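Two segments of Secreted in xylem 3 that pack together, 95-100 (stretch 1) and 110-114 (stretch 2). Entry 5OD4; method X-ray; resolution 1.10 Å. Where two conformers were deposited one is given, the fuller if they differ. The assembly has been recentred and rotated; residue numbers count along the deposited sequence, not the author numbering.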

# COMPACT_ATOMS: atom_id res chain seq x y z
N CYS A 95 6.17 -1.70 -11.15
CA CYS A 95 4.82 -1.86 -10.61
C CYS A 95 4.75 -3.25 -10.00
O CYS A 95 4.91 -4.23 -10.71
CB CYS A 95 3.77 -1.69 -11.69
SG CYS A 95 2.08 -1.79 -11.07
N PHE A 96 4.53 -3.33 -8.71
CA PHE A 96 4.71 -4.55 -7.95
C PHE A 96 3.40 -5.25 -7.66
O PHE A 96 3.23 -6.44 -7.96
CB PHE A 96 5.50 -4.20 -6.68
CG PHE A 96 5.96 -5.38 -5.87
CD1 PHE A 96 6.35 -6.58 -6.42
CD2 PHE A 96 6.08 -5.21 -4.47
CE1 PHE A 96 6.79 -7.62 -5.60
CE2 PHE A 96 6.55 -6.23 -3.66
CZ PHE A 96 6.91 -7.44 -4.23
N HIS A 97 2.45 -4.54 -7.06
CA HIS A 97 1.13 -5.10 -6.76
C HIS A 97 0.10 -4.00 -6.80
O HIS A 97 0.41 -2.86 -6.48
CB HIS A 97 1.10 -5.75 -5.37
CG HIS A 97 1.85 -7.02 -5.26
ND1 HIS A 97 1.45 -8.17 -5.90
CD2 HIS A 97 3.04 -7.32 -4.68
CE1 HIS A 97 2.34 -9.13 -5.66
NE2 HIS A 97 3.31 -8.64 -4.91
N THR A 98 -1.13 -4.37 -7.12
CA THR A 98 -2.25 -3.43 -7.07
C THR A 98 -3.47 -4.09 -6.47
O THR A 98 -3.57 -5.32 -6.42
CB THR A 98 -2.60 -2.89 -8.47
OG1 THR A 98 -3.14 -3.96 -9.24
CG2 THR A 98 -1.39 -2.29 -9.21
N ALA A 99 -4.40 -3.25 -6.01
CA ALA A 99 -5.67 -3.72 -5.48
C ALA A 99 -6.71 -2.66 -5.70
O ALA A 99 -6.43 -1.54 -6.06
CB ALA A 99 -5.55 -4.08 -4.01
N ARG A 100 -7.98 -3.07 -5.56
CA ARG A 100 -9.13 -2.19 -5.69
C ARG A 100 -9.97 -2.22 -4.42
O ARG A 100 -10.16 -3.28 -3.82
CB ARG A 100 -10.01 -2.60 -6.86
CG ARG A 100 -9.29 -2.65 -8.20
CD ARG A 100 -9.07 -1.28 -8.77
NE ARG A 100 -10.35 -0.69 -9.17
CZ ARG A 100 -10.51 0.56 -9.57
NH1 ARG A 100 -9.47 1.37 -9.63
NH2 ARG A 100 -11.72 0.97 -9.87
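Stretch 2 110-114: TISWD

Two β-strands can pack against each other without exchanging a single hydrogen bond, and the segment 110-114 of Secreted in xylem 3 illustrates a fit made mainly by side chains. Residues 110-114 are extended throughout: from Thr110 to Trp113 phi lies between -128° and -159° and psi between 141° and 163°, and Asp114, at -68/127, keeps to the extended region with a less negative phi. The strand runs nearly antiparallel to 95-100, with an angle of 161° between their N-to-C directions, and the two axes come no closer than 7.0 Å. Even at the point of register, Ala99 CA and Ile111 CA are 6.7 Å apart. That spacing is filled by side chains, and no hydrogen bond crosses between the stretches.

An extended chain turns successive side chains to alternate sides, and stretch 2 follows this rule closely. The CA-to-CB bonds of Ile111 and Trp113 point toward stretch 1, whereas those of Thr110 and Ser112 point away and that of Asp114 lies sideways. The hydroxyls of Thr110 and Ser112 find hydrogen bonds elsewhere in the structure. On stretch 1, the CA-to-CB bonds of Phe96, His97 and Ala99 point toward the partner, so two neighbours share that direction at the start of the contact. Phe96 breaks the regular pattern of its strand with a psi of -54°, and the CA-to-CB bond of Thr98 points away.

Ile111 has the most surface covered, 69 of the 302 Å² buried in total. Its chi1 is m and its chi2 t, and its branches meet different neighbours: CG2 lies 3.4 Å from His97 CB, while CG1 approaches Ala99 CB at 3.7 Å. The terminal CD1 extends to 3.9 Å from the backbone carbon C of Thr98, so the isoleucine touches three consecutive residues of stretch 1. The small side chain of Ala99 offers a single methyl group to this contact, an apolar match that needs no directed bond.

His97, with 60 Å² covered, adopts the m rotamer and carries its ring along stretch 2 beyond Ile111. Its NE2 is 3.9 Å from Ser112 O, which lies over one face of the imidazole, and also 3.9 Å from Trp113 CB. Ser112 thus contributes through its backbone, although its CA-to-CB bond points away from stretch 1.

Trp113, with 56 Å² covered, completes the row. With chi1 at 63° (p) and chi2 at 90°, its indole receives the edge of Phe96 on one face. The Phe96 ring and the five-membered ring of Trp113 have centroids 4.7 Å apart and planes inclined at 63°, an edge-to-face arrangement in which Phe96 CE2 comes to 3.4 Å from Trp113 CG. Such pairing lets the slightly positive ring hydrogens of one aromatic residue meet the electron-rich face of another. The general lesson is one of division by position: an aliphatic contact at Ile111 and an aromatic pair at Trp113, with His97 touching both Ile111 and Trp113.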

# COMPACT_ATOMS: atom_id res chain seq x y z
N THR A 110 -6.45 -5.70 0.30
CA THR A 110 -5.19 -6.17 0.89
C THR A 110 -4.21 -6.54 -0.21
O THR A 110 -4.58 -7.14 -1.22
CB THR A 110 -5.48 -7.41 1.78
OG1 THR A 110 -6.40 -7.03 2.82
CG2 THR A 110 -4.24 -7.96 2.38
N ILE A 111 -2.96 -6.20 0.04
CA ILE A 111 -1.82 -6.61 -0.76
C ILE A 111 -0.79 -7.22 0.16
O ILE A 111 -0.58 -6.69 1.25
CB ILE A 111 -1.23 -5.39 -1.49
CG1 ILE A 111 -2.23 -4.79 -2.45
CG2 ILE A 111 0.08 -5.72 -2.14
CD1 ILE A 111 -1.79 -3.48 -3.04
N SER A 112 -0.10 -8.27 -0.28
CA SER A 112 0.99 -8.81 0.55
C SER A 112 2.05 -9.43 -0.32
O SER A 112 1.80 -9.77 -1.47
CB SER A 112 0.49 -9.81 1.58
OG SER A 112 -0.02 -10.99 0.99
N TRP A 113 3.24 -9.57 0.27
CA TRP A 113 4.40 -10.12 -0.45
C TRP A 113 5.41 -10.62 0.55
O TRP A 113 5.38 -10.28 1.73
CB TRP A 113 5.01 -9.10 -1.41
CG TRP A 113 5.57 -7.86 -0.79
CD1 TRP A 113 6.83 -7.66 -0.33
CD2 TRP A 113 4.89 -6.61 -0.63
NE1 TRP A 113 7.00 -6.36 0.08
CE2 TRP A 113 5.81 -5.70 -0.09
CE3 TRP A 113 3.59 -6.15 -0.93
CZ2 TRP A 113 5.48 -4.37 0.13
CZ3 TRP A 113 3.28 -4.84 -0.67
CH2 TRP A 113 4.21 -3.97 -0.15
N ASP A 114 6.35 -11.44 0.08
CA ASP A 114 7.44 -11.92 0.95
C ASP A 114 8.34 -10.72 1.28
O ASP A 114 8.85 -10.05 0.41
CB ASP A 114 8.25 -13.00 0.24
CG ASP A 114 7.50 -14.29 0.04
OD1 ASP A 114 6.50 -14.58 0.72
OD2 ASP A 114 8.00 -15.11 -0.76